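Local coordinates for protein-glutaminase (Chryseobacterium proteolyticum, PDB 2ZK9), which hydrolyses the side-chain amide of glutamine residues within proteins, turning them into glutamate with release of ammonia, at residues Ala44-His47 and Lys48-Gln51; Asn154-Ile157 and Asn158-Cys161; Ala135-Ala138 and Gly139-Tyr143; Ser13-Asn16 and Gln17-Glu21; Thr113-Ala116 and Trp117-Ala120. All coordinates share one frame; numbering follows the deposited sequence. Where two conformers were deposited one is given.

Interaction 1: Ala44-His47 and Lys48-Gln51; sequences ARAH and KMRQ
H47 and R50, one helical turn apart, run alongside each other in the same direction, the imidazole and guanidinium planes only 26° from parallel. The approach is oblique: H47 CE1 lies 3.8 Å from R50 NH1. A water over one face of the imidazole joins the pair. It donates to H47 O and accepts from R50 NH1 at 2.9 Å, and its position is above the centre of the H47 ring. R50 can lie beside the ring because its CG is anti to the backbone N (chi1 173°) and the chain stays extended as far as NE, where D59 takes the charge in a salt bridge. The ring of H47 has its own outside partners: ND1 is hydrogen-bonded to K62 NZ, and Y142 meets it edge-to-face. These residues lie midway along helix 42-55, in a largely buried contact, and the i to i+4 ladder runs unbroken through them, from K48 N to A44 O up to Q51 N to H47 O, each bond about 3.0 Å. On another side of the helix M49 leans back over the preceding turn. Its CG comes within 3.3 Å of R45 O, and a bend at chi3 (-78°) brings CE to 4.4 Å from A46 CB, while I86 of strand 82-91 also touches this side chain. K48 bends at chi2 and sends NZ to Q51 OE1 at 2.8 Å, in the plane of that carbonyl and on a lone pair; N160 OD1 of helix 157-165 accepts from the same ammonium.

Interaction 2: Asn154-Ile157 and Asn158-Cys161; sequences NNLI and NTNC
L156 packs alongside T159, both side chains pointing the same way at the start of helix 157-165, where L156 holds the N-cap position. In the conformer described, one of two, its CB lies 3.7 Å from N160 ND2 and 4.0 Å from T159 CB. CG comes next, 3.8 Å from T159 CB and slightly farther from the hydroxyl. At the tip, CD2 rests 3.8 Å from T159 CG2, methyl against methyl. That methyl is available because T159 turns OG1 anti to its carbonyl carbon (chi1 -69°), which leaves CG2 beside it and lets the hydroxyl bond D153 OD2. D153 OD1 also accepts from N158 N, so one carboxylate holds two groups of the first helical turn. The backbone of L156 takes part as well: N160 N reaches L156 O at 2.9 Å in a nearly straight bond (169°), and C161 N follows to I157 O. A water spans the turn, donating to N155 O and accepting from N160 ND2 at 3.0 Å. The leucine and threonine together face helix 42-55, L156 touching H47 and Q51 and T159 touching H47. N158 points another way, its OD1 bonded to Y142 OH of strand 141-144 and its ND2 to G184 O, while the C161-C183 disulfide ties the helix to the C-terminal tail.

Interaction 3: Ala135-Ala138 and Gly139-Tyr143; sequences ANTA and GNVYY
T137 and V141 cross at about a right angle on the inner side of a type I beta turn that runs from A138 to V141. This is the close-packed half: T137 OG1 lies 3.5 Å from V141 CB, and T137 CB 3.9 Å from V141 CG2. The hydroxyl stands between the backbone N and the carbonyl carbon (chi1 69°), a crowded position from which it donates to A138 O at 2.8 Å. V141 N donates to the same oxygen at 3.1 Å, closing the turn. The two donors come from opposite faces of the carbonyl plane, neither on a lone pair, so A138 O is gripped from both sides. A valine in place of T137 would probably leave A138 O with the V141 amide as its remaining donor here and set the corner less firmly. The outer half is more exposed and has fewer contacts. A138 CB sits at the surface and is met by N140 ND2 at 3.4 Å, a plain packing contact at the end of a partly exposed amide. The turn carries the chain from strand 130-138, paired antiparallel with strand 61-66, to strand 141-144, paired with strand 150-152. K62 NZ of strand 61-66 bonds both G139 O and V141 O, V141 packs on Y150 and Y152, and a classic beta bulge places Y142 and Y143 opposite L151.

Interaction 4: Ser13-Asn16 and Gln17-Glu21; sequences SLFN and QIKNE. Unlike the reference sequence in segment 17-21: E21 (reference Gln).
S13, L14 and F15 meet Q17 and K19 in a local, partly buried contact between successive turns of helix 8-19, near its C-terminal end. Q17, in the conformer described, folds back along the preceding turn: its CG is anti to the carbonyl carbon (chi1 -64°) and comes within 3.1 Å of S13 O. Beyond CG the chain is extended, bringing NE2 to 3.2 Å from S13 OG and 3.8 Å from L14 CD2. The amide oxygen of Q17 looks elsewhere, to N56 ND2. The helix is amphipathic: L14 and I18 face inward, I18 meeting M49 and L53 of helix 42-55, whereas N16, K19 and N20 are exposed. F15 and K19 lie side by side in the same direction, with K19 CD 4.1 Å from F15 CE1, so the aliphatic part of the lysine flanks the ring before NZ ends on S108 O. N16 OD1 sits in the plane of that ring, at its edge. The i to i+4 bonds continue to N20 N, which donates to N16 O at 2.8 Å; N20 then lays its CG 3.1 Å from that same oxygen.

Interaction 5: Thr113-Ala116 and Trp117-Ala120; sequences TDTA and WRNA
D114 and R118 form a salt bridge along one side of helix 114-120, OD1 to NH1 at 3.1 Å, its hydrogen bond weak and bent (146°). The side chains run the same way, yet carboxylate and guanidinium planes are nearly perpendicular (87°), OD1 meeting the guanidinium at its edge. A water in the same plane closes a second path, donating to D114 OD1 and accepting from R118 NH2 at 3.0 Å. R118 curls back through a bend at chi3 (-58°), which places its face over the backbone, with D114 O 3.6 Å above the plane; the same oxygen takes R118 N at 2.9 Å. Outside this pair, Q63 bonds both groups, its NE2 to D114 OD1 and its OE1 to R118 NH1, and Y134 makes a cation-pi contact with R118. A leucine in place of R118 would probably leave D114 without its charged mate and Q63 OE1 without this donor. At the helix start T113 is the N-cap residue, its hydroxyl bonded, in the conformer described, to T115 OG1 at 3.0 Å. The helix lies against strands 61-66 and 97-102: W117 packs on V65 and I101, and its NE1 bonds D103 OD2.

In the fold
Interactions 1 and 3 are the buried ones, 2 and 4 partly buried, and 5 lies at the surface. Helix 42-55 of interaction 1 touches three of the others: interaction 2 through K48 with N160 and H47 with T159, interaction 3 through H47 with Y142, and interaction 4 through M49 CG and I18 CG2, 3.8 Å apart. N158 and Y142 join interactions 2 and 3 directly. Interaction 5 touches none of them; its centre is about 27 Å from that of interaction 2, across the middle of the chain. The chemistry differs too: a salt bridge in 5, a histidine beside an arginine in 1, turn-closing bonds in 3, an amphipathic face in 4, apolar packing and backbone helix bonds in 2.

Interaction 1: Ala44-His47 and Lys48-Gln51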
loop_
_atom_site.group_PDB
_atom_site.type_symbol
_atom_site.label_atom_id
_atom_site.label_comp_id
_atom_site.label_asym_id
_atom_site.label_seq_id
_atom_site.Cartn_x
_atom_site.Cartn_y
_atom_site.Cartn_z
ATOM N N ALA A 44 -1.777 6.713 -2.012
ATOM C CA ALA A 44 -1.257 7.539 -0.920
ATOM C C ALA A 44 -0.744 6.665 0.201
ATOM O O ALA A 44 0.314 6.927 0.783
ATOM C CB ALA A 44 -2.345 8.488 -0.462
ATOM N N ARG A 45 -1.486 5.597 0.548
ATOM C CA ARG A 45 -0.988 4.710 1.605
ATOM C C ARG A 45 0.372 4.136 1.238
ATOM O O ARG A 45 1.264 4.045 2.064
ATOM C CB ARG A 45 -1.990 3.617 1.929
ATOM C CG ARG A 45 -3.366 4.093 2.376
ATOM C CD ARG A 45 -4.180 3.034 3.037
ATOM N NE ARG A 45 -4.401 1.798 2.249
ATOM C CZ ARG A 45 -5.332 1.663 1.331
ATOM N NH1 ARG A 45 -6.180 2.613 1.011
ATOM N NH2 ARG A 45 -5.430 0.508 0.649
ATOM N N ALA A 46 0.518 3.716 -0.026
ATOM C CA ALA A 46 1.774 3.098 -0.466
ATOM C C ALA A 46 2.911 4.078 -0.429
ATOM O O ALA A 46 4.028 3.760 -0.019
ATOM C CB ALA A 46 1.603 2.477 -1.842
ATOM N N HIS A 47 2.665 5.333 -0.868
ATOM C CA HIS A 47 3.737 6.306 -0.887
ATOM C C HIS A 47 4.148 6.721 0.531
ATOM O O HIS A 47 5.313 7.020 0.773
ATOM C CB HIS A 47 3.311 7.516 -1.733
ATOM C CG HIS A 47 4.399 8.034 -2.615
ATOM N ND1 HIS A 47 5.100 7.232 -3.395
ATOM C CD2 HIS A 47 4.849 9.293 -2.900
ATOM C CE1 HIS A 47 5.938 7.893 -4.159
ATOM N NE2 HIS A 47 5.810 9.167 -3.847
ATOM N N LYS A 48 3.197 6.720 1.451
ATOM C CA LYS A 48 3.498 7.012 2.852
ATOM C C LYS A 48 4.289 5.880 3.492
ATOM O O LYS A 48 5.228 6.118 4.256
ATOM C CB LYS A 48 2.234 7.309 3.628
ATOM C CG LYS A 48 2.442 7.959 4.976
ATOM C CD LYS A 48 2.943 9.393 4.893
ATOM C CE LYS A 48 2.975 10.060 6.238
ATOM N NZ LYS A 48 3.573 11.398 6.197
ATOM N N MET A 49 3.942 4.630 3.164
ATOM C CA MET A 49 4.771 3.510 3.623
ATOM C C MET A 49 6.189 3.630 3.117
ATOM O O MET A 49 7.147 3.374 3.841
ATOM C CB MET A 49 4.177 2.172 3.168
ATOM C CG MET A 49 2.859 1.838 3.860
ATOM S SD MET A 49 2.357 0.107 3.604
ATOM C CE MET A 49 1.707 0.150 1.941
ATOM N N ARG A 50 6.344 4.021 1.857
ATOM C CA ARG A 50 7.673 4.232 1.274
ATOM C C ARG A 50 8.419 5.329 2.011
ATOM O O ARG A 50 9.608 5.182 2.250
ATOM C CB ARG A 50 7.568 4.531 -0.203
ATOM C CG ARG A 50 8.916 4.925 -0.802
ATOM C CD ARG A 50 8.783 5.064 -2.289
ATOM N NE ARG A 50 10.078 5.482 -2.907
ATOM C CZ ARG A 50 10.392 6.702 -3.213
ATOM N NH1 ARG A 50 9.551 7.748 -3.061
ATOM N NH2 ARG A 50 11.603 6.928 -3.767
ATOM N N GLN A 51 7.740 6.406 2.432
ATOM C CA GLN A 51 8.392 7.460 3.182
ATOM C C GLN A 51 8.969 6.885 4.481
ATOM O O GLN A 51 10.066 7.288 4.908
ATOM C CB GLN A 51 7.446 8.622 3.452
ATOM C CG GLN A 51 8.061 9.768 4.232
ATOM C CD GLN A 51 7.067 10.828 4.656
ATOM O OE1 GLN A 51 6.080 10.504 5.284
ATOM N NE2 GLN A 51 7.335 12.083 4.221
HETATM O O HOH W 1 7.586 8.012 -0.920
#

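Interaction 2: Asn154-Ile157 and Asn158-Cys161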
loop_
_atom_site.group_PDB
_atom_site.type_symbol
_atom_site.label_atom_id
_atom_site.label_comp_id
_atom_site.label_asym_id
_atom_site.label_seq_id
_atom_site.Cartn_x
_atom_site.Cartn_y
_atom_site.Cartn_z
ATOM N N ASN A 154 6.771 13.497 -5.404
ATOM C CA ASN A 154 8.056 13.407 -4.805
ATOM C C ASN A 154 8.123 14.062 -3.430
ATOM O O ASN A 154 8.917 13.612 -2.572
ATOM C CB ASN A 154 9.086 14.046 -5.666
ATOM C CG ASN A 154 9.488 13.224 -6.844
ATOM O OD1 ASN A 154 9.106 12.096 -7.020
ATOM N ND2 ASN A 154 10.294 13.856 -7.653
ATOM N N ASN A 155 7.322 15.103 -3.199
ATOM C CA ASN A 155 7.325 15.811 -1.935
ATOM C C ASN A 155 6.206 15.391 -1.008
ATOM O O ASN A 155 6.026 15.982 0.045
ATOM C CB ASN A 155 7.294 17.340 -2.210
ATOM C CG ASN A 155 8.583 17.783 -2.910
ATOM O OD1 ASN A 155 8.483 18.426 -3.954
ATOM N ND2 ASN A 155 9.691 17.407 -2.411
ATOM N N LEU A 156 5.458 14.346 -1.418
ATOM C CA LEU A 156 4.362 13.759 -0.665
ATOM C C LEU A 156 3.259 14.749 -0.375
ATOM O O LEU A 156 2.414 14.526 0.511
ATOM C CB LEU A 156 4.725 13.027 0.665
ATOM C CG LEU A 156 5.058 11.526 0.471
ATOM C CD1 LEU A 156 6.393 11.400 -0.233
ATOM C CD2 LEU A 156 4.971 10.775 1.789
ATOM N N ILE A 157 3.164 15.814 -1.178
ATOM C CA ILE A 157 2.056 16.755 -0.968
ATOM C C ILE A 157 0.738 16.077 -1.255
ATOM O O ILE A 157 -0.225 16.266 -0.506
ATOM C CB ILE A 157 2.290 18.007 -1.822
ATOM C CG1 ILE A 157 3.523 18.798 -1.270
ATOM C CG2 ILE A 157 1.064 18.889 -1.887
ATOM C CD1 ILE A 157 3.945 19.936 -2.151
ATOM N N ASN A 158 0.630 15.336 -2.345
ATOM C CA ASN A 158 -0.653 14.695 -2.622
ATOM C C ASN A 158 -0.967 13.636 -1.553
ATOM O O ASN A 158 -2.073 13.553 -1.055
ATOM C CB ASN A 158 -0.669 14.089 -4.024
ATOM C CG ASN A 158 -2.068 13.801 -4.447
ATOM O OD1 ASN A 158 -2.507 12.624 -4.460
ATOM N ND2 ASN A 158 -2.816 14.804 -4.838
ATOM N N THR A 159 0.055 12.847 -1.248
ATOM C CA THR A 159 -0.080 11.755 -0.282
ATOM C C THR A 159 -0.648 12.250 1.011
ATOM O O THR A 159 -1.617 11.718 1.547
ATOM C CB THR A 159 1.284 11.090 -0.060
ATOM O OG1 THR A 159 1.711 10.372 -1.207
ATOM C CG2 THR A 159 1.251 10.118 1.107
ATOM N N ASN A 160 -0.001 13.273 1.586
ATOM C CA ASN A 160 -0.407 13.739 2.917
ATOM C C ASN A 160 -1.784 14.370 2.858
ATOM O O ASN A 160 -2.562 14.243 3.802
ATOM C CB ASN A 160 0.656 14.672 3.490
ATOM C CG ASN A 160 1.889 13.945 3.898
ATOM O OD1 ASN A 160 1.808 12.901 4.585
ATOM N ND2 ASN A 160 3.051 14.502 3.606
ATOM N N CYS A 161 -2.097 15.071 1.764
ATOM C CA CYS A 161 -3.411 15.705 1.617
ATOM C C CYS A 161 -4.507 14.673 1.553
ATOM O O CYS A 161 -5.565 14.797 2.216
ATOM C CB CYS A 161 -3.440 16.551 0.327
ATOM S SG CYS A 161 -4.794 17.750 0.264
HETATM O O HOH W 2 4.404 16.710 2.128
#

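Interaction 3: Ala135-Ala138 and Gly139-Tyr143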
loop_
_atom_site.group_PDB
_atom_site.type_symbol
_atom_site.label_atom_id
_atom_site.label_comp_id
_atom_site.label_asym_id
_atom_site.label_seq_id
_atom_site.Cartn_x
_atom_site.Cartn_y
_atom_site.Cartn_z
ATOM N N ALA A 135 2.300 -5.130 -12.506
ATOM C CA ALA A 135 3.605 -4.584 -12.895
ATOM C C ALA A 135 4.315 -4.078 -11.646
ATOM O O ALA A 135 3.700 -3.452 -10.790
ATOM C CB ALA A 135 3.403 -3.445 -13.864
ATOM N N ASN A 136 5.605 -4.279 -11.608
ATOM C CA ASN A 136 6.455 -3.683 -10.602
ATOM C C ASN A 136 7.061 -2.416 -11.130
ATOM O O ASN A 136 7.400 -2.342 -12.314
ATOM C CB ASN A 136 7.604 -4.600 -10.195
ATOM C CG ASN A 136 7.072 -5.870 -9.518
ATOM O OD1 ASN A 136 6.007 -5.887 -8.932
ATOM N ND2 ASN A 136 7.873 -6.888 -9.560
ATOM N N THR A 137 7.219 -1.407 -10.286
ATOM C CA THR A 137 7.874 -0.173 -10.632
ATOM C C THR A 137 8.863 0.193 -9.541
ATOM O O THR A 137 8.788 -0.275 -8.415
ATOM C CB THR A 137 6.912 1.007 -10.802
ATOM O OG1 THR A 137 6.358 1.373 -9.522
ATOM C CG2 THR A 137 5.737 0.674 -11.712
ATOM N N ALA A 138 9.725 1.144 -9.861
ATOM C CA ALA A 138 10.459 1.823 -8.790
ATOM C C ALA A 138 9.486 2.402 -7.782
ATOM O O ALA A 138 8.360 2.829 -8.112
ATOM C CB ALA A 138 11.299 2.968 -9.404
ATOM N N GLY A 139 9.917 2.462 -6.543
ATOM C CA GLY A 139 9.113 2.989 -5.469
ATOM C C GLY A 139 8.643 4.396 -5.660
ATOM O O GLY A 139 7.574 4.793 -5.170
ATOM N N ASN A 140 9.443 5.192 -6.369
ATOM C CA ASN A 140 9.095 6.615 -6.516
ATOM C C ASN A 140 7.876 6.826 -7.402
ATOM O O ASN A 140 7.327 7.929 -7.398
ATOM C CB ASN A 140 10.280 7.460 -6.926
ATOM C CG ASN A 140 10.757 7.340 -8.319
ATOM O OD1 ASN A 140 11.408 8.357 -8.767
ATOM N ND2 ASN A 140 10.537 6.291 -8.971
ATOM N N VAL A 141 7.438 5.834 -8.153
ATOM C CA VAL A 141 6.235 5.982 -8.938
ATOM C C VAL A 141 5.027 6.017 -8.016
ATOM O O VAL A 141 4.781 5.095 -7.236
ATOM C CB VAL A 141 6.111 4.823 -9.965
ATOM C CG1 VAL A 141 4.792 4.903 -10.680
ATOM C CG2 VAL A 141 7.294 4.873 -10.944
ATOM N N TYR A 142 4.239 7.068 -8.133
ATOM C CA TYR A 142 3.031 7.226 -7.329
ATOM C C TYR A 142 1.865 6.464 -7.922
ATOM O O TYR A 142 1.093 5.799 -7.206
ATOM C CB TYR A 142 2.702 8.682 -7.259
ATOM C CG TYR A 142 1.641 9.143 -6.248
ATOM C CD1 TYR A 142 0.649 9.992 -6.649
ATOM C CD2 TYR A 142 1.690 8.779 -4.911
ATOM C CE1 TYR A 142 -0.313 10.470 -5.738
ATOM C CE2 TYR A 142 0.806 9.263 -4.007
ATOM C CZ TYR A 142 -0.193 10.115 -4.420
ATOM O OH TYR A 142 -1.064 10.592 -3.453
ATOM N N TYR A 143 1.704 6.538 -9.232
ATOM C CA TYR A 143 0.667 5.806 -9.959
ATOM C C TYR A 143 1.240 5.418 -11.341
ATOM O O TYR A 143 1.914 6.206 -11.980
ATOM C CB TYR A 143 -0.616 6.589 -10.123
ATOM C CG TYR A 143 -1.648 5.905 -10.971
ATOM C CD1 TYR A 143 -2.298 4.723 -10.517
ATOM C CD2 TYR A 143 -1.917 6.299 -12.268
ATOM C CE1 TYR A 143 -3.208 4.048 -11.299
ATOM C CE2 TYR A 143 -2.833 5.652 -13.051
ATOM C CZ TYR A 143 -3.481 4.531 -12.562
ATOM O OH TYR A 143 -4.378 3.906 -13.405
#

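Interaction 4: Ser13-Asn16 and Gln17-Glu21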
loop_
_atom_site.group_PDB
_atom_site.type_symbol
_atom_site.label_atom_id
_atom_site.label_comp_id
_atom_site.label_asym_id
_atom_site.label_seq_id
_atom_site.Cartn_x
_atom_site.Cartn_y
_atom_site.Cartn_z
ATOM N N SER A 13 11.024 -4.846 11.810
ATOM C CA SER A 13 11.035 -3.526 12.407
ATOM C C SER A 13 10.299 -2.533 11.517
ATOM O O SER A 13 9.516 -1.681 11.984
ATOM C CB SER A 13 12.502 -3.072 12.658
ATOM O OG SER A 13 12.436 -1.737 13.111
ATOM N N LEU A 14 10.629 -2.551 10.227
ATOM C CA LEU A 14 9.989 -1.621 9.302
ATOM C C LEU A 14 8.472 -1.903 9.226
ATOM O O LEU A 14 7.667 -0.945 9.200
ATOM C CB LEU A 14 10.646 -1.715 7.945
ATOM C CG LEU A 14 12.071 -1.252 7.827
ATOM C CD1 LEU A 14 12.664 -1.743 6.515
ATOM C CD2 LEU A 14 12.087 0.285 7.897
ATOM N N PHE A 15 8.060 -3.162 9.195
ATOM C CA PHE A 15 6.635 -3.486 9.228
ATOM C C PHE A 15 5.978 -2.868 10.470
ATOM O O PHE A 15 4.907 -2.250 10.374
ATOM C CB PHE A 15 6.438 -5.006 9.175
ATOM C CG PHE A 15 4.963 -5.327 9.176
ATOM C CD1 PHE A 15 4.257 -5.584 10.346
ATOM C CD2 PHE A 15 4.280 -5.345 8.004
ATOM C CE1 PHE A 15 2.907 -5.813 10.297
ATOM C CE2 PHE A 15 2.925 -5.559 7.952
ATOM C CZ PHE A 15 2.239 -5.750 9.101
ATOM N N ASN A 16 6.605 -3.064 11.628
ATOM C CA ASN A 16 6.042 -2.500 12.843
ATOM C C ASN A 16 5.960 -0.988 12.801
ATOM O O ASN A 16 4.975 -0.376 13.272
ATOM C CB ASN A 16 6.867 -3.004 14.055
ATOM C CG ASN A 16 6.663 -4.467 14.326
ATOM O OD1 ASN A 16 5.672 -5.104 13.967
ATOM N ND2 ASN A 16 7.709 -4.998 14.990
ATOM N N GLN A 17 6.995 -0.344 12.264
ATOM C CA GLN A 17 6.977 1.110 12.133
ATOM C C GLN A 17 5.803 1.564 11.282
ATOM O O GLN A 17 5.139 2.564 11.605
ATOM C CB GLN A 17 8.275 1.640 11.535
ATOM C CG GLN A 17 9.492 1.372 12.437
ATOM C CD GLN A 17 10.696 1.856 11.718
ATOM O OE1 GLN A 17 10.657 3.006 11.273
ATOM N NE2 GLN A 17 11.708 1.010 11.562
ATOM N N ILE A 18 5.559 0.865 10.201
ATOM C CA ILE A 18 4.395 1.185 9.326
ATOM C C ILE A 18 3.115 0.957 10.068
ATOM O O ILE A 18 2.225 1.824 10.055
ATOM C CB ILE A 18 4.515 0.330 8.041
ATOM C CG1 ILE A 18 5.643 0.872 7.134
ATOM C CG2 ILE A 18 3.189 0.360 7.313
ATOM C CD1 ILE A 18 6.035 -0.068 6.042
ATOM N N LYS A 19 2.973 -0.186 10.741
ATOM C CA LYS A 19 1.722 -0.497 11.428
ATOM C C LYS A 19 1.446 0.521 12.513
ATOM O O LYS A 19 0.302 0.891 12.764
ATOM C CB LYS A 19 1.721 -1.941 11.939
ATOM C CG LYS A 19 0.266 -2.363 12.282
ATOM C CD LYS A 19 0.100 -3.832 12.574
ATOM C CE LYS A 19 -1.273 -4.262 12.911
ATOM N NZ LYS A 19 -1.341 -5.636 13.406
ATOM N N ASN A 20 2.491 1.002 13.159
ATOM C CA ASN A 20 2.356 2.005 14.216
ATOM C C ASN A 20 1.793 3.323 13.721
ATOM O O ASN A 20 1.335 4.128 14.552
ATOM C CB ASN A 20 3.700 2.238 14.919
ATOM C CG ASN A 20 4.062 1.134 15.864
ATOM O OD1 ASN A 20 3.265 0.268 16.191
ATOM N ND2 ASN A 20 5.336 1.278 16.296
ATOM N N GLU A 21 1.813 3.600 12.423
ATOM C CA GLU A 21 1.257 4.807 11.860
ATOM C C GLU A 21 -0.175 4.644 11.370
ATOM O O GLU A 21 -0.721 5.537 10.758
ATOM C CB GLU A 21 2.155 5.341 10.710
ATOM C CG GLU A 21 3.535 5.737 11.210
ATOM C CD GLU A 21 3.472 6.769 12.310
ATOM O OE1 GLU A 21 4.275 6.639 13.322
ATOM O OE2 GLU A 21 2.653 7.700 12.218
#

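Interaction 5: Thr113-Ala116 and Trp117-Ala120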
loop_
_atom_site.group_PDB
_atom_site.type_symbol
_atom_site.label_atom_id
_atom_site.label_comp_id
_atom_site.label_asym_id
_atom_site.label_seq_id
_atom_site.Cartn_x
_atom_site.Cartn_y
_atom_site.Cartn_z
ATOM N N THR A 113 3.850 -12.723 0.512
ATOM C CA THR A 113 4.317 -12.804 -0.873
ATOM C C THR A 113 3.431 -11.979 -1.773
ATOM O O THR A 113 2.232 -11.775 -1.501
ATOM C CB THR A 113 4.345 -14.261 -1.376
ATOM O OG1 THR A 113 3.007 -14.751 -1.376
ATOM C CG2 THR A 113 5.278 -15.112 -0.528
ATOM N N ASP A 114 3.981 -11.571 -2.906
ATOM C CA ASP A 114 3.167 -10.858 -3.872
ATOM C C ASP A 114 2.054 -11.753 -4.449
ATOM O O ASP A 114 0.982 -11.258 -4.769
ATOM C CB ASP A 114 3.993 -10.213 -4.959
ATOM C CG ASP A 114 4.746 -11.102 -5.875
ATOM O OD1 ASP A 114 5.117 -10.629 -6.976
ATOM O OD2 ASP A 114 4.969 -12.299 -5.551
ATOM N N THR A 115 2.271 -13.067 -4.544
ATOM C CA THR A 115 1.197 -13.922 -5.043
ATOM C C THR A 115 0.074 -13.995 -4.021
ATOM O O THR A 115 -1.097 -13.917 -4.445
ATOM C CB THR A 115 1.725 -15.318 -5.360
ATOM O OG1 THR A 115 2.428 -15.744 -4.180
ATOM C CG2 THR A 115 2.699 -15.301 -6.520
ATOM N N ALA A 116 0.355 -14.060 -2.724
ATOM C CA ALA A 116 -0.738 -14.026 -1.745
ATOM C C ALA A 116 -1.471 -12.706 -1.787
ATOM O O ALA A 116 -2.710 -12.633 -1.674
ATOM C CB ALA A 116 -0.168 -14.282 -0.364
ATOM N N TRP A 117 -0.722 -11.633 -1.954
ATOM C CA TRP A 117 -1.297 -10.301 -2.016
ATOM C C TRP A 117 -2.253 -10.133 -3.199
ATOM O O TRP A 117 -3.372 -9.653 -3.047
ATOM C CB TRP A 117 -0.188 -9.274 -2.027
ATOM C CG TRP A 117 -0.651 -7.854 -2.107
ATOM C CD1 TRP A 117 -1.251 -7.104 -1.137
ATOM C CD2 TRP A 117 -0.514 -7.017 -3.248
ATOM N NE1 TRP A 117 -1.488 -5.843 -1.606
ATOM C CE2 TRP A 117 -1.058 -5.743 -2.900
ATOM C CE3 TRP A 117 0.013 -7.169 -4.529
ATOM C CZ2 TRP A 117 -1.075 -4.689 -3.782
ATOM C CZ3 TRP A 117 -0.012 -6.129 -5.408
ATOM C CH2 TRP A 117 -0.548 -4.884 -5.055
ATOM N N ARG A 118 -1.765 -10.496 -4.380
ATOM C CA ARG A 118 -2.646 -10.351 -5.551
ATOM C C ARG A 118 -3.900 -11.190 -5.398
ATOM O O ARG A 118 -4.992 -10.798 -5.797
ATOM C CB ARG A 118 -1.920 -10.702 -6.829
ATOM C CG ARG A 118 -0.831 -9.659 -7.189
ATOM C CD ARG A 118 -0.353 -9.807 -8.645
ATOM N NE ARG A 118 0.178 -11.122 -8.959
ATOM C CZ ARG A 118 1.416 -11.488 -8.711
ATOM N NH1 ARG A 118 2.299 -10.688 -8.147
ATOM N NH2 ARG A 118 1.793 -12.746 -9.046
ATOM N N ASN A 119 -3.749 -12.398 -4.804
ATOM C CA ASN A 119 -4.954 -13.228 -4.599
ATOM C C ASN A 119 -5.947 -12.560 -3.645
ATOM O O ASN A 119 -7.160 -12.730 -3.873
ATOM C CB ASN A 119 -4.491 -14.605 -4.121
ATOM C CG ASN A 119 -5.666 -15.545 -3.970
ATOM O OD1 ASN A 119 -5.999 -15.873 -2.826
ATOM N ND2 ASN A 119 -6.291 -15.949 -5.037
ATOM N N ALA A 120 -5.496 -11.801 -2.645
ATOM C CA ALA A 120 -6.404 -11.063 -1.787
ATOM C C ALA A 120 -7.088 -9.927 -2.487
ATOM O O ALA A 120 -8.079 -9.393 -1.960
ATOM C CB ALA A 120 -5.669 -10.557 -0.559
HETATM O O HOH W 3 4.738 -13.098 -8.543
HETATM O O HOH W 4 -4.371 -14.631 -0.682
#